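Superoxide dismutase (Candida albicans, PDB 4GUN) is a manganese superoxide dismutase that probably protects the cell by converting superoxide radicals into hydrogen peroxide and molecular oxygen. Local coordinates at residues E21-K26 and W192-W197; D30-K35 and S81-N86; I48-K53 and V64-N69; A110-G113 and N117-D120; S124-I129 and I167-W172. The protein carries 2 engineered substitutions. All blocks are in the same frame, centred on the assembly; numbering follows the deposited sequence.

Interaction 1 (E21-K26 and W192-W197); sequences EPYISK and WNVINW
Asn193 lays its CB over one face of the Tyr23 ring where the two domains of the iron/manganese superoxide dismutase fold come together: Tyr23 lies in the loop leading into helix 26-56 of the alpha-hairpin domain, Asn193 in the link between helices 184-191 and 197-205 of the C-terminal domain. The methylene of Asn193 sits squarely over the phenol, its CB 3.5 Å from the centroid of the Tyr23 ring and 9° off the ring normal, a CH-pi contact. The two side chains cross at about a right angle, yet the amide plane of Asn193 lies tilted only 19° from the ring; its ND2 lies on the same side but past the rim, beside the CD1-CE1 edge, 3.6 Å from Tyr23 CE1. A hydrogen bond from ND2 to Ala190 O holds this amide in place. Asparagine suits the position because one short side chain gives the ring a methylene and the backbone a donor. On the opposite face of the ring lies CD of Pro22, which follows a cis peptide bond, so Tyr23 is sandwiched between two aliphatic groups. Its first torsion, -47°, swings the ring beside its own backbone N and toward the C-terminal domain.

Next along the chain, the branched Val194 divides its methyl groups between two partners. CG1 approaches Tyr23 CD2 obliquely at 3.6 Å, while the other branch faces Ile24, whose side chain lies about 6 Å from that of the manganese ligand His32. Here the packing is looser, with Ile24 CD1 4.3 Å from Val194 CG2.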
# COMPACT_ATOMS: atom_id res chain seq x y z
N GLU A 21 9.07 -5.42 -34.26
CA GLU A 21 10.44 -5.94 -34.33
C GLU A 21 11.36 -4.89 -34.98
O GLU A 21 10.88 -4.18 -35.86
CB GLU A 21 10.47 -7.26 -35.12
CG GLU A 21 9.91 -8.41 -34.29
CD GLU A 21 9.81 -9.76 -34.96
OE1 GLU A 21 10.24 -9.89 -36.13
OE2 GLU A 21 9.29 -10.69 -34.31
N PRO A 22 12.64 -4.71 -34.54
CA PRO A 22 13.38 -5.49 -33.53
C PRO A 22 13.22 -5.02 -32.08
O PRO A 22 13.94 -5.50 -31.21
CB PRO A 22 14.83 -5.34 -34.00
CG PRO A 22 14.89 -3.94 -34.55
CD PRO A 22 13.51 -3.68 -35.16
N TYR A 23 12.31 -4.07 -31.82
CA TYR A 23 12.10 -3.45 -30.51
C TYR A 23 11.32 -4.34 -29.53
O TYR A 23 11.79 -4.57 -28.42
CB TYR A 23 11.51 -2.03 -30.69
CG TYR A 23 12.27 -1.23 -31.74
CD1 TYR A 23 13.60 -0.88 -31.54
CD2 TYR A 23 11.69 -0.93 -32.96
CE1 TYR A 23 14.33 -0.21 -32.53
CE2 TYR A 23 12.41 -0.27 -33.96
CZ TYR A 23 13.72 0.09 -33.74
OH TYR A 23 14.42 0.80 -34.69
N ILE A 24 10.17 -4.88 -29.98
CA ILE A 24 9.33 -5.82 -29.22
C ILE A 24 9.06 -7.01 -30.15
O ILE A 24 8.61 -6.83 -31.28
CB ILE A 24 8.00 -5.18 -28.67
CG1 ILE A 24 8.27 -3.82 -27.95
CG2 ILE A 24 7.27 -6.20 -27.76
CD1 ILE A 24 7.03 -3.06 -27.50
N SER A 25 9.39 -8.23 -29.70
CA SER A 25 9.24 -9.41 -30.56
C SER A 25 7.79 -9.87 -30.72
O SER A 25 6.94 -9.58 -29.87
CB SER A 25 10.11 -10.56 -30.05
OG SER A 25 9.54 -11.16 -28.90
N LYS A 26 7.53 -10.64 -31.82
CA LYS A 26 6.22 -11.25 -32.07
C LYS A 26 5.88 -12.18 -30.89
O LYS A 26 4.73 -12.22 -30.45
CB LYS A 26 6.23 -12.08 -33.37
CG LYS A 26 4.93 -12.83 -33.60
CD LYS A 26 4.76 -13.36 -35.00
CE LYS A 26 3.56 -14.29 -35.01
NZ LYS A 26 3.45 -15.02 -36.30
N TRP A 192 10.73 3.50 -27.24
CA TRP A 192 10.45 4.82 -27.82
C TRP A 192 10.47 4.87 -29.35
O TRP A 192 9.75 5.67 -29.93
CB TRP A 192 11.34 5.90 -27.18
CG TRP A 192 11.08 6.02 -25.71
CD1 TRP A 192 11.81 5.47 -24.71
CD2 TRP A 192 9.94 6.62 -25.10
NE1 TRP A 192 11.25 5.76 -23.49
CE2 TRP A 192 10.07 6.45 -23.70
CE3 TRP A 192 8.82 7.34 -25.58
CZ2 TRP A 192 9.15 6.95 -22.79
CZ3 TRP A 192 7.87 7.80 -24.68
CH2 TRP A 192 8.04 7.60 -23.30
N ASN A 193 11.20 3.93 -29.98
CA ASN A 193 11.26 3.74 -31.43
C ASN A 193 9.90 3.27 -32.02
O ASN A 193 9.67 3.43 -33.21
CB ASN A 193 12.36 2.76 -31.78
CG ASN A 193 13.74 3.21 -31.38
OD1 ASN A 193 14.32 4.10 -31.98
ND2 ASN A 193 14.29 2.61 -30.33
N VAL A 194 9.00 2.73 -31.18
CA VAL A 194 7.66 2.29 -31.63
C VAL A 194 6.51 2.99 -30.92
O VAL A 194 5.36 2.54 -31.00
CB VAL A 194 7.46 0.74 -31.71
CG1 VAL A 194 8.26 0.13 -32.85
CG2 VAL A 194 7.76 0.05 -30.37
N ILE A 195 6.81 4.11 -30.23
CA ILE A 195 5.77 4.86 -29.54
C ILE A 195 4.97 5.69 -30.55
O ILE A 195 5.54 6.39 -31.38
CB ILE A 195 6.33 5.66 -28.33
CG1 ILE A 195 6.68 4.72 -27.14
CG2 ILE A 195 5.40 6.81 -27.90
CD1 ILE A 195 5.52 3.82 -26.56
N ASN A 196 3.64 5.55 -30.49
CA ASN A 196 2.73 6.27 -31.37
C ASN A 196 2.36 7.64 -30.76
O ASN A 196 1.39 7.74 -29.99
CB ASN A 196 1.50 5.43 -31.63
CG ASN A 196 0.53 6.02 -32.63
OD1 ASN A 196 0.71 7.10 -33.18
ND2 ASN A 196 -0.55 5.32 -32.86
N TRP A 197 3.14 8.68 -31.09
CA TRP A 197 2.91 10.04 -30.62
C TRP A 197 1.68 10.71 -31.25
O TRP A 197 1.20 11.69 -30.68
CB TRP A 197 4.17 10.91 -30.79
CG TRP A 197 5.26 10.59 -29.81
CD1 TRP A 197 6.44 9.95 -30.08
CD2 TRP A 197 5.31 10.96 -28.42
NE1 TRP A 197 7.22 9.90 -28.94
CE2 TRP A 197 6.55 10.52 -27.91
CE3 TRP A 197 4.43 11.65 -27.56
CZ2 TRP A 197 6.92 10.69 -26.57
CZ3 TRP A 197 4.79 11.81 -26.23
CH2 TRP A 197 6.04 11.37 -25.76

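Interaction 2 (D30-K35 and S81-N86); sequences DLHINK and SLFWKN. With MN (manganese (II) ion), chain Q.
The manganese ligand His32 belongs to an aromatic cluster with Phe83 and Trp84, set between the two long helices of the alpha-hairpin domain. Its NE2 binds the manganese at 2.2 Å; Asp170, His80, His174 and a water complete the coordination. The indole of Trp84 comes end-on to the imidazole in a T-shaped (edge-to-face) pair, with the planes at 88°. Its leading carbon CH2 stands 3.4 Å from His32 ND1, over one face of the histidine and offset toward the rim. The first torsion of His32, -150°, puts the ring anti to its backbone N and carries it off helix 26-56 toward the metal. Phe83 meets the same imidazole rim to rim, its CE2 3.8 Å from His32 CE1, with neither ring over the other. Together with the metal bond, the two aromatics probably limit how the ligand can turn. Ile33 then supports Trp84: its CG1 lies over the six-membered ring, 3.6 Å from the centroid, a CH-pi contact. At the far side of the indole, NE1 is hydrogen-bonded to His37 ND1.

The local axes of helices 26-56 and 60-85 are 12.1 Å apart at closest and inclined at 137° between their N-to-C directions, leaving width for these large rings. Leu17 and Ile13 from loops add cover beside Ile33 and Trp84, while Phe83 reaches on to strand 163-170 at Asp170 and to Tyr187 and Ile191 of helix 184-191.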
# COMPACT_ATOMS: atom_id res chain seq x y z
N ASP A 30 2.48 -11.83 -28.97
CA ASP A 30 1.47 -12.90 -29.03
C ASP A 30 1.00 -13.33 -27.63
O ASP A 30 -0.19 -13.51 -27.39
CB ASP A 30 1.99 -14.10 -29.83
CG ASP A 30 0.89 -15.07 -30.23
OD1 ASP A 30 -0.30 -14.71 -30.13
OD2 ASP A 30 1.23 -16.17 -30.69
N LEU A 31 1.94 -13.49 -26.70
CA LEU A 31 1.60 -13.87 -25.32
C LEU A 31 0.95 -12.71 -24.61
O LEU A 31 -0.05 -12.88 -23.90
CB LEU A 31 2.85 -14.28 -24.55
CG LEU A 31 3.45 -15.62 -24.93
CD1 LEU A 31 4.85 -15.76 -24.34
CD2 LEU A 31 2.55 -16.79 -24.50
N HIS A 32 1.51 -11.51 -24.83
CA HIS A 32 1.06 -10.27 -24.18
C HIS A 32 -0.40 -9.97 -24.43
O HIS A 32 -1.14 -9.76 -23.48
CB HIS A 32 1.98 -9.09 -24.54
CG HIS A 32 2.06 -8.04 -23.45
ND1 HIS A 32 2.81 -6.90 -23.63
CD2 HIS A 32 1.45 -7.98 -22.25
CE1 HIS A 32 2.66 -6.20 -22.52
NE2 HIS A 32 1.84 -6.80 -21.67
N ILE A 33 -0.83 -10.04 -25.69
CA ILE A 33 -2.20 -9.76 -26.09
C ILE A 33 -3.14 -10.96 -25.84
O ILE A 33 -4.18 -10.80 -25.18
CB ILE A 33 -2.26 -9.28 -27.58
CG1 ILE A 33 -1.37 -8.02 -27.82
CG2 ILE A 33 -3.72 -9.05 -28.05
CD1 ILE A 33 -1.04 -7.69 -29.25
N ASN A 34 -2.78 -12.14 -26.41
CA ASN A 34 -3.61 -13.35 -26.39
C ASN A 34 -3.62 -14.20 -25.12
O ASN A 34 -4.52 -15.04 -24.96
CB ASN A 34 -3.42 -14.15 -27.69
CG ASN A 34 -3.78 -13.29 -28.88
OD1 ASN A 34 -4.84 -12.66 -28.92
ND2 ASN A 34 -2.85 -13.11 -29.79
N LYS A 35 -2.69 -13.96 -24.21
CA LYS A 35 -2.74 -14.66 -22.92
C LYS A 35 -2.95 -13.64 -21.79
O LYS A 35 -3.95 -13.74 -21.09
CB LYS A 35 -1.50 -15.55 -22.68
CG LYS A 35 -1.22 -16.60 -23.77
CD LYS A 35 -2.18 -17.78 -23.68
CE LYS A 35 -2.04 -18.76 -24.82
NZ LYS A 35 -3.01 -19.88 -24.71
N SER A 81 -5.12 -1.76 -23.21
CA SER A 81 -5.83 -1.07 -24.31
C SER A 81 -5.15 0.25 -24.68
O SER A 81 -5.01 0.56 -25.87
CB SER A 81 -7.30 -0.81 -23.96
OG SER A 81 -8.02 -2.03 -23.91
N LEU A 82 -4.70 1.02 -23.65
CA LEU A 82 -3.95 2.27 -23.85
C LEU A 82 -2.60 1.93 -24.49
O LEU A 82 -2.16 2.62 -25.41
CB LEU A 82 -3.69 3.01 -22.53
CG LEU A 82 -4.88 3.69 -21.82
CD1 LEU A 82 -4.58 3.87 -20.34
CD2 LEU A 82 -5.24 5.04 -22.47
N PHE A 83 -1.96 0.87 -24.00
CA PHE A 83 -0.64 0.44 -24.47
C PHE A 83 -0.64 0.11 -25.97
O PHE A 83 0.14 0.71 -26.71
CB PHE A 83 -0.11 -0.72 -23.62
CG PHE A 83 1.34 -1.10 -23.79
CD1 PHE A 83 2.35 -0.16 -23.61
CD2 PHE A 83 1.70 -2.42 -24.02
CE1 PHE A 83 3.70 -0.52 -23.73
CE2 PHE A 83 3.05 -2.79 -24.12
CZ PHE A 83 4.04 -1.84 -23.99
N TRP A 84 -1.55 -0.77 -26.43
CA TRP A 84 -1.60 -1.15 -27.84
C TRP A 84 -1.85 0.05 -28.77
O TRP A 84 -1.30 0.10 -29.87
CB TRP A 84 -2.60 -2.28 -28.14
CG TRP A 84 -2.72 -3.39 -27.13
CD1 TRP A 84 -3.88 -3.89 -26.62
CD2 TRP A 84 -1.65 -4.18 -26.56
NE1 TRP A 84 -3.61 -4.95 -25.78
CE2 TRP A 84 -2.25 -5.12 -25.69
CE3 TRP A 84 -0.25 -4.15 -26.66
CZ2 TRP A 84 -1.50 -6.01 -24.92
CZ3 TRP A 84 0.49 -5.06 -25.93
CH2 TRP A 84 -0.13 -5.94 -25.03
N LYS A 85 -2.68 1.02 -28.29
CA LYS A 85 -3.01 2.24 -29.02
C LYS A 85 -1.88 3.23 -29.09
O LYS A 85 -1.85 4.01 -30.04
CB LYS A 85 -4.32 2.88 -28.51
CG LYS A 85 -5.59 2.15 -28.97
CD LYS A 85 -5.98 2.52 -30.39
CE LYS A 85 -7.37 2.07 -30.77
NZ LYS A 85 -7.77 2.64 -32.09
N ASN A 86 -0.93 3.21 -28.11
CA ASN A 86 0.25 4.08 -28.19
C ASN A 86 1.52 3.40 -28.69
O ASN A 86 2.63 3.88 -28.47
CB ASN A 86 0.46 5.03 -26.97
CG ASN A 86 0.78 4.39 -25.65
OD1 ASN A 86 0.14 4.70 -24.65
ND2 ASN A 86 1.82 3.57 -25.58
MN MN Q . 1.47 -6.29 -19.60
O HOH W 1 1.28 -5.48 -17.61

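Interaction 3 (I48-K53 and V64-N69); sequences IDALEK and VEIQQN
Ile66 points from helix 60-85 straight at Ala50 and Leu51 of helix 26-56, and its branches carry most of this contact between the two antiparallel helices of the alpha-hairpin. From CB, where the chain forks, CG2 runs anti to the backbone N and lies 4.0 Å from Leu51 CB. The other branch, CG1, bears the terminal CD1 out to the partner backbone, where it rests 3.5 Å from Ala50 O and 3.8 Å from Ala50 CB. Alanine fits opposite this tip because its single methyl lets the longer isoleucine reach the main chain itself. The helix axes approach to 9.6 Å here, with 159° between their directions, and the nearest pair of CA atoms is Leu51 and Ile66.

Beside this, the bent side chain of Gln67 curls back so that NE2 is hydrogen-bonded to Val63 O, one turn earlier in its own helix. The same NE2 lies only 3.1 Å from Leu51 CD2, too short to be comfortable and doubtful in detail. Across the assembly, Leu51 and Gln67 each pack on their counterparts in the third subunit, so this layer also belongs to the interface between subunits.

Between these two segments the contact is thus almost entirely apolar, held by the fit of aliphatic carbons against each other and against the backbone of Ala50. One N-H of the Gln67 amide is used on Val63 O, which pays part of the cost of placing it beside Leu51.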
# COMPACT_ATOMS: atom_id res chain seq x y z
N ILE A 48 -17.21 -9.00 -12.13
CA ILE A 48 -18.47 -8.26 -12.19
C ILE A 48 -19.66 -9.16 -11.89
O ILE A 48 -20.58 -8.75 -11.18
CB ILE A 48 -18.61 -7.43 -13.51
CG1 ILE A 48 -17.75 -6.15 -13.46
CG2 ILE A 48 -20.09 -7.11 -13.88
CD1 ILE A 48 -17.78 -5.31 -12.15
N ASP A 49 -19.63 -10.40 -12.42
CA ASP A 49 -20.69 -11.37 -12.19
C ASP A 49 -20.75 -11.73 -10.68
O ASP A 49 -21.84 -11.80 -10.09
CB ASP A 49 -20.46 -12.63 -13.04
CG ASP A 49 -21.65 -13.57 -13.08
OD1 ASP A 49 -21.43 -14.78 -13.31
OD2 ASP A 49 -22.79 -13.10 -12.88
N ALA A 50 -19.55 -11.91 -10.06
CA ALA A 50 -19.44 -12.24 -8.64
C ALA A 50 -19.96 -11.08 -7.76
O ALA A 50 -20.64 -11.31 -6.76
CB ALA A 50 -18.00 -12.59 -8.30
N LEU A 51 -19.67 -9.84 -8.18
CA LEU A 51 -20.04 -8.59 -7.51
C LEU A 51 -21.56 -8.39 -7.43
O LEU A 51 -22.07 -8.08 -6.35
CB LEU A 51 -19.35 -7.39 -8.20
CG LEU A 51 -19.30 -6.03 -7.47
CD1 LEU A 51 -20.47 -5.15 -7.83
CD2 LEU A 51 -19.07 -6.18 -5.95
N GLU A 52 -22.28 -8.56 -8.55
CA GLU A 52 -23.74 -8.40 -8.60
C GLU A 52 -24.47 -9.40 -7.71
O GLU A 52 -25.42 -9.03 -7.01
CB GLU A 52 -24.26 -8.43 -10.04
CG GLU A 52 -23.69 -7.29 -10.86
CD GLU A 52 -23.87 -7.35 -12.37
OE1 GLU A 52 -24.02 -8.46 -12.91
OE2 GLU A 52 -23.80 -6.28 -13.00
N LYS A 53 -23.97 -10.65 -7.68
CA LYS A 53 -24.46 -11.73 -6.83
C LYS A 53 -24.31 -11.33 -5.34
O LYS A 53 -25.29 -11.34 -4.61
CB LYS A 53 -23.65 -13.01 -7.11
CG LYS A 53 -24.43 -14.12 -7.80
CD LYS A 53 -23.60 -15.41 -7.89
CE LYS A 53 -23.55 -16.19 -6.58
NZ LYS A 53 -22.56 -17.30 -6.62
N VAL A 64 -16.43 -6.64 -0.40
CA VAL A 64 -15.11 -6.09 -0.05
C VAL A 64 -13.97 -6.88 -0.69
O VAL A 64 -13.08 -6.27 -1.27
CB VAL A 64 -14.96 -5.83 1.47
CG1 VAL A 64 -13.49 -5.64 1.86
CG2 VAL A 64 -15.78 -4.61 1.89
N GLU A 65 -14.04 -8.22 -0.65
CA GLU A 65 -13.04 -9.11 -1.24
C GLU A 65 -12.92 -8.96 -2.77
O GLU A 65 -11.79 -8.88 -3.27
CB GLU A 65 -13.31 -10.58 -0.82
CG GLU A 65 -12.25 -11.59 -1.24
CD GLU A 65 -10.94 -11.63 -0.46
OE1 GLU A 65 -10.64 -10.67 0.28
OE2 GLU A 65 -10.20 -12.63 -0.62
N ILE A 66 -14.08 -8.90 -3.49
CA ILE A 66 -14.21 -8.81 -4.95
C ILE A 66 -13.68 -7.48 -5.52
O ILE A 66 -13.17 -7.46 -6.64
CB ILE A 66 -15.68 -9.12 -5.43
CG1 ILE A 66 -16.10 -10.58 -5.07
CG2 ILE A 66 -15.86 -8.91 -6.94
CD1 ILE A 66 -17.65 -10.80 -4.98
N GLN A 67 -13.80 -6.38 -4.77
CA GLN A 67 -13.30 -5.06 -5.21
C GLN A 67 -11.86 -5.08 -5.73
O GLN A 67 -11.58 -4.45 -6.75
CB GLN A 67 -13.41 -4.00 -4.09
CG GLN A 67 -14.81 -3.57 -3.75
CD GLN A 67 -15.75 -3.52 -4.93
OE1 GLN A 67 -15.57 -2.77 -5.89
NE2 GLN A 67 -16.80 -4.32 -4.86
N GLN A 68 -10.97 -5.83 -5.05
CA GLN A 68 -9.57 -5.97 -5.46
C GLN A 68 -9.45 -6.56 -6.88
O GLN A 68 -8.62 -6.10 -7.65
CB GLN A 68 -8.76 -6.82 -4.45
CG GLN A 68 -7.22 -6.80 -4.63
CD GLN A 68 -6.60 -5.45 -4.94
OE1 GLN A 68 -6.88 -4.43 -4.30
NE2 GLN A 68 -5.70 -5.43 -5.92
N ASN A 69 -10.31 -7.53 -7.22
CA ASN A 69 -10.32 -8.18 -8.54
C ASN A 69 -10.87 -7.27 -9.61
O ASN A 69 -10.44 -7.36 -10.76
CB ASN A 69 -11.04 -9.53 -8.49
CG ASN A 69 -10.41 -10.48 -7.51
OD1 ASN A 69 -9.20 -10.44 -7.27
ND2 ASN A 69 -11.23 -11.30 -6.88

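Interaction 4 (A110-G113 and N117-D120); sequences AQYG and NLID
The phenol of Tyr112 offers one face to Leu118 and the flat amide of Asn117 offers its N-H edge to the Tyr112 backbone. Leu118 CD1 lies above the ring, offset toward the rim, 3.8 Å from the centroid and 15° off the normal, a CH-pi contact. The nearest ring carbon is Tyr112 CZ, 3.7 Å from that methyl, while Leu118 CB lies farther back, 4.1 Å from CG. Leucine thus lays both its stem and one branch along the aromatic surface. The Tyr112 side chain also packs on Leu147 of strand 146-153 and on Asn143 of the fourth subunit.

The hydrogen bond from the amide is short and nearly straight: Asn117 ND2 donates to Tyr112 O over 2.7 Å with an angle of 171° at the hydrogen. The oxygen lies almost in the amide plane and receives the N-H in its own carbonyl plane, on a lone pair. A first torsion of -170°, which turns the asparagine amide away from its own backbone N, lets it reach back to that carbonyl at the end of helix 103-112. Gly113 follows with a positive phi, which glycine adopts readily, and breaks the helix.

This is a short connection between consecutive helices, 103-112 and 115-127, in the superoxide dismutase C-terminal domain, with the end of the first tied to the start of the second.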
# COMPACT_ATOMS: atom_id res chain seq x y z
N ALA A 110 6.99 23.84 -23.96
CA ALA A 110 6.87 24.80 -22.86
C ALA A 110 7.44 24.25 -21.55
O ALA A 110 8.21 24.95 -20.88
CB ALA A 110 5.41 25.19 -22.66
N GLN A 111 7.07 23.01 -21.18
CA GLN A 111 7.47 22.38 -19.91
C GLN A 111 8.81 21.68 -19.83
O GLN A 111 9.42 21.71 -18.77
CB GLN A 111 6.38 21.42 -19.46
CG GLN A 111 5.07 22.11 -19.06
CD GLN A 111 4.14 21.15 -18.39
OE1 GLN A 111 3.08 20.83 -18.91
NE2 GLN A 111 4.52 20.64 -17.23
N TYR A 112 9.22 20.95 -20.89
CA TYR A 112 10.44 20.12 -20.92
C TYR A 112 11.52 20.55 -21.89
O TYR A 112 12.63 20.02 -21.84
CB TYR A 112 10.07 18.64 -21.21
CG TYR A 112 9.09 18.07 -20.22
CD1 TYR A 112 9.51 17.59 -18.99
CD2 TYR A 112 7.72 18.01 -20.51
CE1 TYR A 112 8.61 17.05 -18.08
CE2 TYR A 112 6.81 17.50 -19.60
CZ TYR A 112 7.25 17.03 -18.38
OH TYR A 112 6.36 16.51 -17.47
N GLY A 113 11.19 21.49 -22.79
CA GLY A 113 12.12 21.98 -23.80
C GLY A 113 12.13 21.11 -25.04
O GLY A 113 12.11 21.64 -26.15
N ASN A 117 14.05 15.21 -23.68
CA ASN A 117 14.13 15.47 -22.24
C ASN A 117 12.99 14.79 -21.49
O ASN A 117 13.21 14.23 -20.42
CB ASN A 117 14.17 16.98 -21.94
CG ASN A 117 14.49 17.33 -20.49
OD1 ASN A 117 15.20 16.61 -19.77
ND2 ASN A 117 14.01 18.49 -20.02
N LEU A 118 11.79 14.82 -22.06
CA LEU A 118 10.62 14.16 -21.51
C LEU A 118 10.83 12.62 -21.51
O LEU A 118 10.52 11.97 -20.50
CB LEU A 118 9.37 14.56 -22.32
CG LEU A 118 8.05 13.82 -21.98
CD1 LEU A 118 7.67 13.94 -20.46
CD2 LEU A 118 6.94 14.28 -22.88
N ILE A 119 11.40 12.07 -22.60
CA ILE A 119 11.71 10.62 -22.70
C ILE A 119 12.74 10.23 -21.61
O ILE A 119 12.58 9.19 -20.96
CB ILE A 119 12.16 10.25 -24.15
CG1 ILE A 119 10.97 10.35 -25.15
CG2 ILE A 119 12.80 8.84 -24.20
CD1 ILE A 119 11.36 10.13 -26.63
N ASP A 120 13.76 11.10 -21.38
CA ASP A 120 14.78 10.87 -20.33
C ASP A 120 14.16 10.80 -18.94
O ASP A 120 14.52 9.92 -18.16
CB ASP A 120 15.87 11.94 -20.36
CG ASP A 120 16.83 11.86 -21.52
OD1 ASP A 120 16.96 10.75 -22.10
OD2 ASP A 120 17.45 12.89 -21.84

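Interaction 5 (S124-I129 and I167-W172); sequences SKLAGI and IAIDAW. With MN (manganese (II) ion), chain Q.
Leu126 presses its forked end against Ile169 and Ala171. CD2 lies 3.7 Å from Ile169 CG2 and 4.0 Å from Ala171 CB, and the leucine and isoleucine side chains cross at about a right angle. Ile129, just past helix 115-127, adds a second arm, with CD1 3.8 Å from Ala171 CB. Alanine is small enough to be shared by both arms, whereas Ile169 offers its CG2 methyl, which meets both Leu126 CD1 and CD2, while its own CD1 leads away toward Ile195. Phe188 of helix 184-191 packs on both Leu126 and Ala171.

Between Ile169 and Ala171, Asp170 turns the other way, off the helix. Its CG stands anti to the backbone N (chi1 -163°), which sends the carboxylate toward the metal, and OD2 binds the manganese at 2.0 Å. The second oxygen, OD1, is occupied as well: it accepts the backbone N-H of Trp172, N to OD1 3.1 Å, from above the carboxylate plane, in an Asx turn, and takes a weak hydrogen bond from the metal-bound water. These bonds limit the rotation of the carboxylate, and the ring of Trp172 offers one face to that water.

A strand whose one side packs on a helix while its end delivers an aspartate to the metal is characteristic of the alpha/beta C-terminal domain of iron/manganese superoxide dismutases.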
# COMPACT_ATOMS: atom_id res chain seq x y z
N SER A 124 13.79 7.49 -16.48
CA SER A 124 14.25 7.58 -15.08
C SER A 124 13.16 7.07 -14.13
O SER A 124 13.47 6.35 -13.19
CB SER A 124 14.68 9.00 -14.73
OG SER A 124 16.05 9.20 -15.02
N LYS A 125 11.88 7.43 -14.39
CA LYS A 125 10.74 6.94 -13.62
C LYS A 125 10.56 5.44 -13.80
O LYS A 125 10.34 4.73 -12.81
CB LYS A 125 9.44 7.67 -14.00
CG LYS A 125 9.23 9.02 -13.31
CD LYS A 125 8.80 8.89 -11.84
CE LYS A 125 7.79 9.93 -11.40
NZ LYS A 125 8.23 11.33 -11.67
N LEU A 126 10.67 4.95 -15.05
CA LEU A 126 10.55 3.51 -15.36
C LEU A 126 11.63 2.71 -14.64
O LEU A 126 11.30 1.68 -14.06
CB LEU A 126 10.60 3.27 -16.90
CG LEU A 126 9.35 3.62 -17.67
CD1 LEU A 126 9.68 3.96 -19.12
CD2 LEU A 126 8.28 2.51 -17.52
N ALA A 127 12.88 3.21 -14.61
CA ALA A 127 14.03 2.58 -13.93
C ALA A 127 13.78 2.37 -12.41
O ALA A 127 14.17 1.35 -11.85
CB ALA A 127 15.27 3.44 -14.12
N GLY A 128 13.10 3.33 -11.77
CA GLY A 128 12.79 3.30 -10.35
C GLY A 128 11.59 2.48 -9.94
O GLY A 128 11.32 2.37 -8.74
N ILE A 129 10.85 1.87 -10.89
CA ILE A 129 9.71 1.00 -10.54
C ILE A 129 10.28 -0.30 -9.93
O ILE A 129 11.07 -0.96 -10.57
CB ILE A 129 8.76 0.70 -11.77
CG1 ILE A 129 7.97 1.92 -12.20
CG2 ILE A 129 7.79 -0.47 -11.46
CD1 ILE A 129 7.40 1.88 -13.66
N ILE A 167 0.44 8.70 -22.59
CA ILE A 167 1.31 7.60 -22.98
C ILE A 167 1.33 6.60 -21.84
O ILE A 167 1.55 7.00 -20.69
CB ILE A 167 2.77 8.09 -23.32
CG1 ILE A 167 2.83 8.86 -24.67
CG2 ILE A 167 3.82 6.94 -23.27
CD1 ILE A 167 2.62 8.03 -25.98
N ALA A 168 1.14 5.30 -22.16
CA ALA A 168 1.22 4.23 -21.16
C ALA A 168 2.39 3.32 -21.57
O ALA A 168 2.49 2.93 -22.75
CB ALA A 168 -0.07 3.45 -21.11
N ILE A 169 3.32 3.09 -20.62
CA ILE A 169 4.49 2.20 -20.76
C ILE A 169 4.43 1.06 -19.74
O ILE A 169 4.60 1.30 -18.54
CB ILE A 169 5.86 2.92 -20.70
CG1 ILE A 169 5.97 4.12 -21.68
CG2 ILE A 169 7.00 1.89 -20.93
CD1 ILE A 169 5.96 3.76 -23.15
N ASP A 170 4.26 -0.16 -20.22
CA ASP A 170 4.23 -1.38 -19.41
C ASP A 170 5.64 -1.76 -18.95
O ASP A 170 6.51 -2.03 -19.77
CB ASP A 170 3.62 -2.54 -20.22
CG ASP A 170 3.16 -3.72 -19.38
OD1 ASP A 170 3.37 -3.70 -18.15
OD2 ASP A 170 2.55 -4.63 -19.94
N ALA A 171 5.84 -1.81 -17.61
CA ALA A 171 7.12 -2.20 -17.01
C ALA A 171 7.06 -3.60 -16.35
O ALA A 171 8.04 -3.99 -15.72
CB ALA A 171 7.58 -1.15 -16.00
N TRP A 172 5.91 -4.36 -16.49
CA TRP A 172 5.83 -5.74 -15.96
C TRP A 172 6.90 -6.60 -16.66
O TRP A 172 7.18 -6.37 -17.84
CB TRP A 172 4.46 -6.39 -16.20
CG TRP A 172 3.36 -5.99 -15.24
CD1 TRP A 172 2.88 -4.73 -15.04
CD2 TRP A 172 2.50 -6.88 -14.51
NE1 TRP A 172 1.80 -4.77 -14.18
CE2 TRP A 172 1.54 -6.08 -13.85
CE3 TRP A 172 2.45 -8.28 -14.34
CZ2 TRP A 172 0.57 -6.62 -12.99
CZ3 TRP A 172 1.49 -8.82 -13.49
CH2 TRP A 172 0.55 -8.00 -12.84
MN MN Q . 1.47 -6.29 -19.60
O HOH W 1 1.28 -5.48 -17.61

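How the interactions relate
Interactions 2, 4 and 5 are buried; 1 and 3 are partly buried. Interactions 2 and 5 share the manganese: one brings His32 from the alpha-hairpin, the other Asp170 from the sheet, and Asn86 OD1 ties them through Ala168 N. Interactions 2 and 3 use the same pair of helices, but close to the metal the gap is filled by aromatic rings, and at the far end, about 25 Å away between centres, by aliphatic side chains, Ala50 being the small one, in a layer that also packs on the third subunit. Interactions 4 and 5 share helix 115-127, with a polar bond at its start and purely apolar packing at its end. Interaction 1 joins the two domains and reaches interaction 5 through Ile195 against Ile169.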